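Side-chain contacts in DNA replication and repair protein RecF (Caldanaerobacter subterraneus subsp. tengcongensis, PDB 5Z69), which probably binds ATP and single-stranded DNA as an ABC-type ATPase, acting as a recombination mediator in the RecFOR pathway of DNA repair: residues S138-Y143 with E274-L279; D145-V150 with N205-K210; F156-Q161 with G197-K202. One frame throughout, in Å; residues are numbered along the deposited sequence.

Contact 1: residues S138-Y143 with E274-L279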
loop_
_atom_site.group_PDB
_atom_site.type_symbol
_atom_site.label_atom_id
_atom_site.label_comp_id
_atom_site.label_asym_id
_atom_site.label_seq_id
_atom_site.Cartn_x
_atom_site.Cartn_y
_atom_site.Cartn_z
ATOM N N SER A 138 -9.595 7.062 2.623
ATOM C CA SER A 138 -10.686 7.509 3.459
ATOM C C SER A 138 -12.045 7.090 2.878
ATOM O O SER A 138 -12.901 6.551 3.580
ATOM C CB SER A 138 -10.600 9.030 3.611
ATOM O OG SER A 138 -11.544 9.508 4.547
ATOM N N ARG A 139 -12.208 7.319 1.581
ATOM C CA ARG A 139 -13.439 7.012 0.868
ATOM C C ARG A 139 -13.713 5.516 0.881
ATOM O O ARG A 139 -14.837 5.069 1.148
ATOM C CB ARG A 139 -13.344 7.520 -0.572
ATOM C CG ARG A 139 -14.637 7.453 -1.371
ATOM C CD ARG A 139 -15.621 8.507 -0.901
ATOM N NE ARG A 139 -16.694 8.706 -1.871
ATOM C CZ ARG A 139 -17.798 7.965 -1.936
ATOM N NH1 ARG A 139 -17.980 6.964 -1.081
ATOM N NH2 ARG A 139 -18.717 8.229 -2.859
ATOM N N ARG A 140 -12.674 4.746 0.586
ATOM C CA ARG A 140 -12.796 3.299 0.483
ATOM C C ARG A 140 -13.044 2.708 1.873
ATOM O O ARG A 140 -13.845 1.782 2.051
ATOM C CB ARG A 140 -11.538 2.689 -0.152
ATOM C CG ARG A 140 -11.590 2.558 -1.689
ATOM C CD ARG A 140 -10.178 2.233 -2.292
ATOM N NE ARG A 140 -9.790 3.254 -3.265
ATOM C CZ ARG A 140 -8.923 4.234 -3.038
ATOM N NH1 ARG A 140 -8.304 4.336 -1.873
ATOM N NH2 ARG A 140 -8.654 5.106 -3.997
ATOM N N ARG A 141 -12.358 3.272 2.855
ATOM C CA ARG A 141 -12.505 2.838 4.228
ATOM C C ARG A 141 -13.920 3.118 4.779
ATOM O O ARG A 141 -14.520 2.264 5.410
ATOM C CB ARG A 141 -11.450 3.533 5.073
ATOM C CG ARG A 141 -10.951 2.739 6.236
ATOM C CD ARG A 141 -9.672 3.357 6.751
ATOM N NE ARG A 141 -9.765 4.812 6.871
ATOM C CZ ARG A 141 -8.872 5.660 6.372
ATOM N NH1 ARG A 141 -7.799 5.208 5.707
ATOM N NH2 ARG A 141 -9.047 6.968 6.539
ATOM N N LYS A 142 -14.442 4.315 4.539
ATOM C CA LYS A 142 -15.778 4.652 5.014
ATOM C C LYS A 142 -16.803 3.700 4.379
ATOM O O LYS A 142 -17.732 3.255 5.048
ATOM C CB LYS A 142 -16.119 6.115 4.703
ATOM C CG LYS A 142 -17.627 6.458 4.878
ATOM C CD LYS A 142 -17.968 7.950 4.681
ATOM C CE LYS A 142 -19.455 8.214 4.975
ATOM N NZ LYS A 142 -19.904 9.592 4.608
ATOM N N TYR A 143 -16.592 3.368 3.101
ATOM C CA TYR A 143 -17.487 2.500 2.342
ATOM C C TYR A 143 -17.475 1.078 2.887
ATOM O O TYR A 143 -18.520 0.453 3.102
ATOM C CB TYR A 143 -17.101 2.498 0.854
ATOM C CG TYR A 143 -17.869 1.474 0.058
ATOM C CD1 TYR A 143 -17.266 0.296 -0.377
ATOM C CD2 TYR A 143 -19.223 1.662 -0.213
ATOM C CE1 TYR A 143 -18.002 -0.665 -1.096
ATOM C CE2 TYR A 143 -19.966 0.715 -0.924
ATOM C CZ TYR A 143 -19.356 -0.443 -1.361
ATOM O OH TYR A 143 -20.119 -1.374 -2.053
ATOM N N GLU A 274 -5.991 2.370 7.012
ATOM C CA GLU A 274 -5.849 1.298 6.027
ATOM C C GLU A 274 -6.467 1.664 4.684
ATOM O O GLU A 274 -7.131 2.695 4.552
ATOM C CB GLU A 274 -6.467 0.001 6.564
ATOM C CG GLU A 274 -5.784 -0.505 7.835
ATOM C CD GLU A 274 -6.355 -1.823 8.345
ATOM O OE1 GLU A 274 -7.437 -2.236 7.876
ATOM O OE2 GLU A 274 -5.714 -2.451 9.217
ATOM N N ASP A 275 -6.222 0.837 3.674
ATOM C CA ASP A 275 -6.877 1.018 2.389
ATOM C C ASP A 275 -7.019 -0.340 1.756
ATOM O O ASP A 275 -6.530 -1.320 2.311
ATOM C CB ASP A 275 -6.075 1.972 1.504
ATOM C CG ASP A 275 -6.853 2.452 0.294
ATOM O OD1 ASP A 275 -8.063 2.177 0.215
ATOM O OD2 ASP A 275 -6.253 3.112 -0.584
ATOM N N PHE A 276 -7.713 -0.421 0.626
ATOM C CA PHE A 276 -7.613 -1.617 -0.205
ATOM C C PHE A 276 -7.495 -1.176 -1.658
ATOM O O PHE A 276 -8.048 -0.158 -2.057
ATOM C CB PHE A 276 -8.790 -2.596 0.014
ATOM C CG PHE A 276 -10.149 -2.049 -0.337
ATOM C CD1 PHE A 276 -10.889 -1.335 0.602
ATOM C CD2 PHE A 276 -10.708 -2.291 -1.583
ATOM C CE1 PHE A 276 -12.158 -0.850 0.295
ATOM C CE2 PHE A 276 -11.967 -1.811 -1.913
ATOM C CZ PHE A 276 -12.707 -1.086 -0.968
ATOM N N LYS A 277 -6.704 -1.909 -2.427
ATOM C CA LYS A 277 -6.426 -1.513 -3.799
ATOM C C LYS A 277 -7.238 -2.390 -4.713
ATOM O O LYS A 277 -7.321 -3.601 -4.505
ATOM C CB LYS A 277 -4.929 -1.631 -4.139
ATOM C CG LYS A 277 -4.029 -0.509 -3.596
ATOM C CD LYS A 277 -2.735 -0.426 -4.413
ATOM C CE LYS A 277 -1.634 0.409 -3.731
ATOM N NZ LYS A 277 -1.946 1.869 -3.603
ATOM N N ILE A 278 -7.846 -1.790 -5.725
ATOM C CA ILE A 278 -8.630 -2.576 -6.671
ATOM C C ILE A 278 -7.860 -2.699 -7.988
ATOM O O ILE A 278 -7.597 -1.692 -8.643
ATOM C CB ILE A 278 -10.015 -1.943 -6.913
ATOM C CG1 ILE A 278 -10.839 -1.959 -5.612
ATOM C CG2 ILE A 278 -10.761 -2.686 -8.015
ATOM C CD1 ILE A 278 -11.949 -0.938 -5.580
ATOM N N LEU A 279 -7.490 -3.924 -8.363
ATOM C CA LEU A 279 -6.669 -4.124 -9.563
ATOM C C LEU A 279 -7.450 -4.710 -10.731
ATOM O O LEU A 279 -8.155 -5.710 -10.576
ATOM C CB LEU A 279 -5.467 -5.038 -9.271
ATOM C CG LEU A 279 -4.426 -4.642 -8.214
ATOM C CD1 LEU A 279 -3.164 -5.460 -8.383
ATOM C CD2 LEU A 279 -4.094 -3.162 -8.244
#
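Arg140 NH1 sits between both carboxylate oxygens of Asp275, 2.7 Å from OD2 and 3.0 Å from OD1. The OD1 bond is fairly straight, with an N-H...O angle of 157°; it reaches OD1 on the syn side and lies near both the guanidinium plane and the carboxylate plane, although the two groups are turned 35° from each other. One nitrogen therefore serves both oxygens of the carboxylate. Asp275 presents its oxygens to the helix because its CG stands anti to the backbone N (chi1 -167°), and OD1 also takes a weak bond from Phe276 N.

The aliphatic part of Arg140 is used as well. CB comes within 3.6 Å of Phe276 CE1, and CG lies over the face of that ring in a CH-pi contact, 4.3 Å from its centroid, while the guanidinium stands almost perpendicular to the ring. At the next residue of the helix, Arg141 bends at chi3 and sends NH1 to Glu274 O, 2.8 Å away, in the plane of that carbonyl. The same NH1 bonds Tyr288 OH of the second subunit. The Glu274 carboxylate points elsewhere, to Tyr231, Ser234 and Arg204.

Helix 137-151 is thus fastened to the start of strand 275-280, the middle strand of a small antiparallel sheet, well away from the nucleotide. Because the salt bridge is buried, its charges probably attract each other strongly. Arg286 brings a like charge close to Arg140 NH2, which the Asp275 carboxylate probably helps to offset.

Contact 2: residues D145-V150 with N205-K210; sequences DACISV and NNYLEK
Tyr207 reaches out from helix 186-222 with CG anti to its own nitrogen (chi1 -176°), which carries the ring across to helix 137-151, where Ile148 and Cys147 receive it. Ile148 has CG1 opposite its carbonyl carbon (chi1 -59°) and an extended CD1 (chi2 174°), so this branch runs back along the root of the tyrosine while the phenol advances the other way.

At the root of the ring, Ile148 CG1 lies 3.8 Å from Tyr207 CG and equally near Tyr207 CD1, and Ile148 CD1 rests 3.8 Å from Tyr207 CB. The far end of the ring belongs to Cys147: its CB is 3.8 Å from Tyr207 CZ and 3.5 Å from the phenol oxygen OH, with SG beside that oxygen at 3.9 Å. Both neighbours approach the ring obliquely. Ile308 of helix 291-313 also packs on Tyr207, and Tyr155 of helix 153-177 on Ile148, placing the ring in a buried seam among helices.

Within helix 137-151, Asp145 O accepts two donors from opposite faces of its plane, Ser149 N and Ser149 OG, the hydroxyl at 2.6 Å. That second bond satisfies the buried serine hydroxyl inside its own helix.

Across the seam the chemistry is van der Waals packing of one aromatic side chain against two smaller neighbours. Its hold probably comes from the burial of apolar surface, and the tyrosine side chain spans a gap where Ile148 CA and Tyr207 CA, the nearest pair of the two segments, are 7.3 Å apart.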
loop_
_atom_site.group_PDB
_atom_site.type_symbol
_atom_site.label_atom_id
_atom_site.label_comp_id
_atom_site.label_asym_id
_atom_site.label_seq_id
_atom_site.Cartn_x
_atom_site.Cartn_y
_atom_site.Cartn_z
ATOM N N ASP A 145 -16.478 0.102 5.934
ATOM C CA ASP A 145 -17.013 0.076 7.293
ATOM C C ASP A 145 -18.547 0.037 7.280
ATOM O O ASP A 145 -19.164 -0.647 8.091
ATOM C CB ASP A 145 -16.550 1.304 8.076
ATOM C CG ASP A 145 -15.136 1.177 8.608
ATOM O OD1 ASP A 145 -14.637 0.043 8.768
ATOM O OD2 ASP A 145 -14.546 2.230 8.913
ATOM N N ALA A 146 -19.147 0.779 6.357
ATOM C CA ALA A 146 -20.612 0.856 6.258
ATOM C C ALA A 146 -21.196 -0.427 5.696
ATOM O O ALA A 146 -22.216 -0.907 6.190
ATOM C CB ALA A 146 -21.029 2.042 5.395
ATOM N N CYS A 147 -20.567 -0.980 4.655
ATOM C CA CYS A 147 -21.008 -2.262 4.115
ATOM C C CYS A 147 -21.021 -3.335 5.188
ATOM O O CYS A 147 -22.001 -4.082 5.344
ATOM C CB CYS A 147 -20.111 -2.712 2.963
ATOM S SG CYS A 147 -20.314 -1.714 1.493
ATOM N N ILE A 148 -19.926 -3.417 5.932
ATOM C CA ILE A 148 -19.820 -4.484 6.924
ATOM C C ILE A 148 -20.752 -4.282 8.120
ATOM O O ILE A 148 -21.411 -5.228 8.539
ATOM C CB ILE A 148 -18.403 -4.635 7.434
ATOM C CG1 ILE A 148 -17.447 -4.949 6.245
ATOM C CG2 ILE A 148 -18.368 -5.740 8.504
ATOM C CD1 ILE A 148 -15.977 -4.971 6.605
ATOM N N SER A 149 -20.782 -3.059 8.661
ATOM C CA SER A 149 -21.594 -2.710 9.805
ATOM C C SER A 149 -23.073 -3.009 9.566
ATOM O O SER A 149 -23.765 -3.453 10.470
ATOM C CB SER A 149 -21.413 -1.231 10.156
ATOM O OG SER A 149 -20.058 -0.977 10.499
ATOM N N VAL A 150 -23.539 -2.788 8.345
ATOM C CA VAL A 150 -24.933 -3.051 8.029
ATOM C C VAL A 150 -25.246 -4.529 8.236
ATOM O O VAL A 150 -26.316 -4.886 8.723
ATOM C CB VAL A 150 -25.278 -2.637 6.572
ATOM C CG1 VAL A 150 -26.580 -3.315 6.111
ATOM C CG2 VAL A 150 -25.418 -1.114 6.496
ATOM N N ASN A 205 -10.927 -8.427 6.238
ATOM C CA ASN A 205 -10.353 -9.414 5.318
ATOM C C ASN A 205 -11.404 -10.394 4.826
ATOM O O ASN A 205 -11.483 -10.688 3.629
ATOM C CB ASN A 205 -9.218 -10.190 5.977
ATOM C CG ASN A 205 -8.422 -11.023 4.969
ATOM O OD1 ASN A 205 -7.721 -10.482 4.119
ATOM N ND2 ASN A 205 -8.549 -12.334 5.060
ATOM N N ASN A 206 -12.205 -10.914 5.751
ATOM C CA ASN A 206 -13.302 -11.808 5.375
ATOM C C ASN A 206 -14.203 -11.175 4.313
ATOM O O ASN A 206 -14.604 -11.832 3.356
ATOM C CB ASN A 206 -14.150 -12.194 6.592
ATOM C CG ASN A 206 -13.354 -12.913 7.673
ATOM O OD1 ASN A 206 -13.680 -12.815 8.859
ATOM N ND2 ASN A 206 -12.311 -13.635 7.275
ATOM N N TYR A 207 -14.516 -9.891 4.490
ATOM C CA TYR A 207 -15.429 -9.219 3.570
ATOM C C TYR A 207 -14.732 -8.969 2.222
ATOM O O TYR A 207 -15.333 -9.145 1.159
ATOM C CB TYR A 207 -15.948 -7.878 4.153
ATOM C CG TYR A 207 -16.971 -7.220 3.258
ATOM C CD1 TYR A 207 -18.342 -7.430 3.460
ATOM C CD2 TYR A 207 -16.584 -6.397 2.206
ATOM C CE1 TYR A 207 -19.282 -6.839 2.630
ATOM C CE2 TYR A 207 -17.513 -5.807 1.375
ATOM C CZ TYR A 207 -18.874 -6.028 1.602
ATOM O OH TYR A 207 -19.820 -5.464 0.768
ATOM N N LEU A 208 -13.481 -8.534 2.277
ATOM C CA LEU A 208 -12.735 -8.250 1.061
ATOM C C LEU A 208 -12.529 -9.535 0.222
ATOM O O LEU A 208 -12.590 -9.474 -1.014
ATOM C CB LEU A 208 -11.412 -7.571 1.406
ATOM C CG LEU A 208 -11.573 -6.120 1.864
ATOM C CD1 LEU A 208 -10.271 -5.637 2.370
ATOM C CD2 LEU A 208 -12.075 -5.177 0.775
ATOM N N GLU A 209 -12.296 -10.665 0.893
ATOM C CA GLU A 209 -12.313 -11.986 0.242
ATOM C C GLU A 209 -13.586 -12.185 -0.534
ATOM O O GLU A 209 -13.551 -12.488 -1.717
ATOM C CB GLU A 209 -12.233 -13.118 1.267
ATOM C CG GLU A 209 -10.838 -13.470 1.796
ATOM C CD GLU A 209 -10.864 -14.775 2.576
ATOM O OE1 GLU A 209 -10.464 -14.770 3.764
ATOM O OE2 GLU A 209 -11.286 -15.798 1.984
ATOM N N LYS A 210 -14.725 -12.034 0.145
ATOM C CA LYS A 210 -16.019 -12.174 -0.524
ATOM C C LYS A 210 -16.193 -11.131 -1.611
ATOM O O LYS A 210 -16.708 -11.433 -2.684
ATOM C CB LYS A 210 -17.157 -12.072 0.486
ATOM C CG LYS A 210 -17.191 -13.227 1.437
ATOM C CD LYS A 210 -18.194 -13.004 2.558
ATOM C CE LYS A 210 -18.328 -14.253 3.413
ATOM N NZ LYS A 210 -19.009 -13.970 4.693
#

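Contact 3: residues F156-Q161 with G197-K202; sequences FFDLLQ and GARIIK
Asp158 meets the Arg199 guanidinium at its edge, with CG and OD2 near the guanidinium plane, and the carboxylate is turned 43° against it. OD1 of the same carboxylate also lies in plane at the edge of the neighbouring Phe157 ring. The contact joins two long helices, 153-177 and 186-222, which run roughly antiparallel as a helical hairpin; their local axes come within 9.5 Å at an angle of 139°.

The salt bridge is loose. Arg199 NE is 3.3 Å from Asp158 OD2 and 3.5 Å from OD1, both weak hydrogen bonds, and the two side chains cross at about a right angle. A bend at chi3 (-72°) turns the head of Arg199, which also makes a cation-pi contact with Tyr196.

Beside the salt bridge, Ile200 supplies the apolar share: its CG1 lies 4.1 Å from Asp158 CB, and its CD1 reaches the Asp158 carbonyl oxygen and the CA of Leu159. Leu159 also packs on Asp145 and Ser149 of helix 137-151.

A water completes the link, donating to Asp158 OD2 at 2.6 Å and, weakly, to Arg199 O at 3.4 Å.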
loop_
_atom_site.group_PDB
_atom_site.type_symbol
_atom_site.label_atom_id
_atom_site.label_comp_id
_atom_site.label_asym_id
_atom_site.label_seq_id
_atom_site.Cartn_x
_atom_site.Cartn_y
_atom_site.Cartn_z
ATOM N N PHE A 156 -19.635 -3.733 13.938
ATOM C CA PHE A 156 -20.023 -2.355 14.167
ATOM C C PHE A 156 -19.708 -1.977 15.620
ATOM O O PHE A 156 -19.167 -0.904 15.890
ATOM C CB PHE A 156 -21.512 -2.130 13.852
ATOM C CG PHE A 156 -21.957 -0.728 14.134
ATOM C CD1 PHE A 156 -21.393 0.336 13.450
ATOM C CD2 PHE A 156 -22.890 -0.467 15.122
ATOM C CE1 PHE A 156 -21.771 1.630 13.727
ATOM C CE2 PHE A 156 -23.272 0.825 15.402
ATOM C CZ PHE A 156 -22.711 1.873 14.706
ATOM N N PHE A 157 -20.042 -2.882 16.540
ATOM C CA PHE A 157 -19.659 -2.764 17.946
ATOM C C PHE A 157 -18.141 -2.515 18.124
ATOM O O PHE A 157 -17.728 -1.580 18.802
ATOM C CB PHE A 157 -20.082 -4.034 18.694
ATOM C CG PHE A 157 -19.842 -3.984 20.184
ATOM C CD1 PHE A 157 -20.875 -3.651 21.050
ATOM C CD2 PHE A 157 -18.592 -4.293 20.720
ATOM C CE1 PHE A 157 -20.666 -3.611 22.419
ATOM C CE2 PHE A 157 -18.375 -4.247 22.087
ATOM C CZ PHE A 157 -19.414 -3.911 22.938
ATOM N N ASP A 158 -17.338 -3.385 17.531
ATOM C CA ASP A 158 -15.889 -3.267 17.572
ATOM C C ASP A 158 -15.407 -1.925 17.035
ATOM O O ASP A 158 -14.562 -1.281 17.647
ATOM C CB ASP A 158 -15.251 -4.412 16.780
ATOM C CG ASP A 158 -15.355 -5.750 17.508
ATOM O OD1 ASP A 158 -15.590 -5.726 18.733
ATOM O OD2 ASP A 158 -15.193 -6.811 16.866
ATOM N N LEU A 159 -15.963 -1.510 15.902
ATOM C CA LEU A 159 -15.562 -0.266 15.248
ATOM C C LEU A 159 -15.856 0.919 16.152
ATOM O O LEU A 159 -15.027 1.825 16.301
ATOM C CB LEU A 159 -16.269 -0.118 13.891
ATOM C CG LEU A 159 -16.013 1.150 13.080
ATOM C CD1 LEU A 159 -14.516 1.335 12.863
ATOM C CD2 LEU A 159 -16.735 1.071 11.739
ATOM N N LEU A 160 -17.033 0.892 16.778
ATOM C CA LEU A 160 -17.443 1.936 17.709
ATOM C C LEU A 160 -16.511 2.009 18.915
ATOM O O LEU A 160 -16.081 3.088 19.323
ATOM C CB LEU A 160 -18.884 1.698 18.192
ATOM C CG LEU A 160 -20.046 2.262 17.372
ATOM C CD1 LEU A 160 -21.369 1.871 18.026
ATOM C CD2 LEU A 160 -19.952 3.772 17.263
ATOM N N GLN A 161 -16.221 0.862 19.509
ATOM C CA GLN A 161 -15.319 0.849 20.654
ATOM C C GLN A 161 -13.883 1.222 20.220
ATOM O O GLN A 161 -13.169 1.933 20.931
ATOM C CB GLN A 161 -15.345 -0.521 21.330
ATOM C CG GLN A 161 -14.536 -0.584 22.625
ATOM C CD GLN A 161 -14.886 0.532 23.604
ATOM O OE1 GLN A 161 -14.004 1.266 24.067
ATOM N NE2 GLN A 161 -16.174 0.657 23.934
ATOM N N GLY A 197 -8.318 -3.618 16.997
ATOM C CA GLY A 197 -7.797 -3.498 15.645
ATOM C C GLY A 197 -7.652 -4.839 14.944
ATOM O O GLY A 197 -7.935 -4.973 13.751
ATOM N N ALA A 198 -7.215 -5.846 15.685
ATOM C CA ALA A 198 -7.043 -7.172 15.104
ATOM C C ALA A 198 -8.398 -7.785 14.712
ATOM O O ALA A 198 -8.556 -8.363 13.627
ATOM C CB ALA A 198 -6.283 -8.102 16.087
ATOM N N ARG A 199 -9.381 -7.680 15.590
ATOM C CA ARG A 199 -10.715 -8.181 15.234
ATOM C C ARG A 199 -11.261 -7.509 13.973
ATOM O O ARG A 199 -11.845 -8.157 13.109
ATOM C CB ARG A 199 -11.668 -7.987 16.391
ATOM C CG ARG A 199 -11.411 -8.956 17.504
ATOM C CD ARG A 199 -12.682 -9.205 18.270
ATOM N NE ARG A 199 -13.052 -8.045 19.062
ATOM C CZ ARG A 199 -12.634 -7.847 20.303
ATOM N NH1 ARG A 199 -11.829 -8.734 20.870
ATOM N NH2 ARG A 199 -13.017 -6.769 20.977
ATOM N N ILE A 200 -11.023 -6.213 13.855
ATOM C CA ILE A 200 -11.507 -5.437 12.722
ATOM C C ILE A 200 -10.792 -5.845 11.427
ATOM O O ILE A 200 -11.428 -6.034 10.385
ATOM C CB ILE A 200 -11.330 -3.936 13.020
ATOM C CG1 ILE A 200 -12.488 -3.445 13.912
ATOM C CG2 ILE A 200 -11.245 -3.103 11.741
ATOM C CD1 ILE A 200 -12.135 -2.205 14.722
ATOM N N ILE A 201 -9.471 -5.985 11.496
ATOM C CA ILE A 201 -8.710 -6.435 10.332
ATOM C C ILE A 201 -9.219 -7.794 9.871
ATOM O O ILE A 201 -9.451 -8.012 8.680
ATOM C CB ILE A 201 -7.200 -6.507 10.647
ATOM C CG1 ILE A 201 -6.620 -5.096 10.653
ATOM C CG2 ILE A 201 -6.467 -7.404 9.635
ATOM C CD1 ILE A 201 -5.329 -4.966 11.432
ATOM N N LYS A 202 -9.439 -8.696 10.823
ATOM C CA LYS A 202 -9.904 -10.038 10.488
ATOM C C LYS A 202 -11.227 -10.002 9.724
ATOM O O LYS A 202 -11.387 -10.675 8.701
ATOM C CB LYS A 202 -10.057 -10.893 11.749
ATOM C CG LYS A 202 -10.439 -12.332 11.432
ATOM C CD LYS A 202 -11.430 -12.917 12.422
ATOM C CE LYS A 202 -12.834 -12.355 12.197
ATOM N NZ LYS A 202 -13.874 -12.963 13.088
HETATM O O HOH W 1 -14.848 -7.082 14.267
#

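From the N terminus, helix 137-151 comes first, and its 138-143 part opens the widest loop, closed by contact 1 only when strand 275-280 arrives. Further along the same helix, 145-150 starts the loop that contact 2 closes on helix 186-222. The next helix, 153-177, begins the shortest loop, closed by contact 3 on an earlier part of helix 186-222. The loops nest, 3 inside 2 inside 1, without crossing. Helix 186-222 also bridges them: Leu208 packs on Phe276 of contact 1. Ser149 of contact 2 packs on Phe156 of contact 3. Together they tie three successive helices to the small antiparallel sheet.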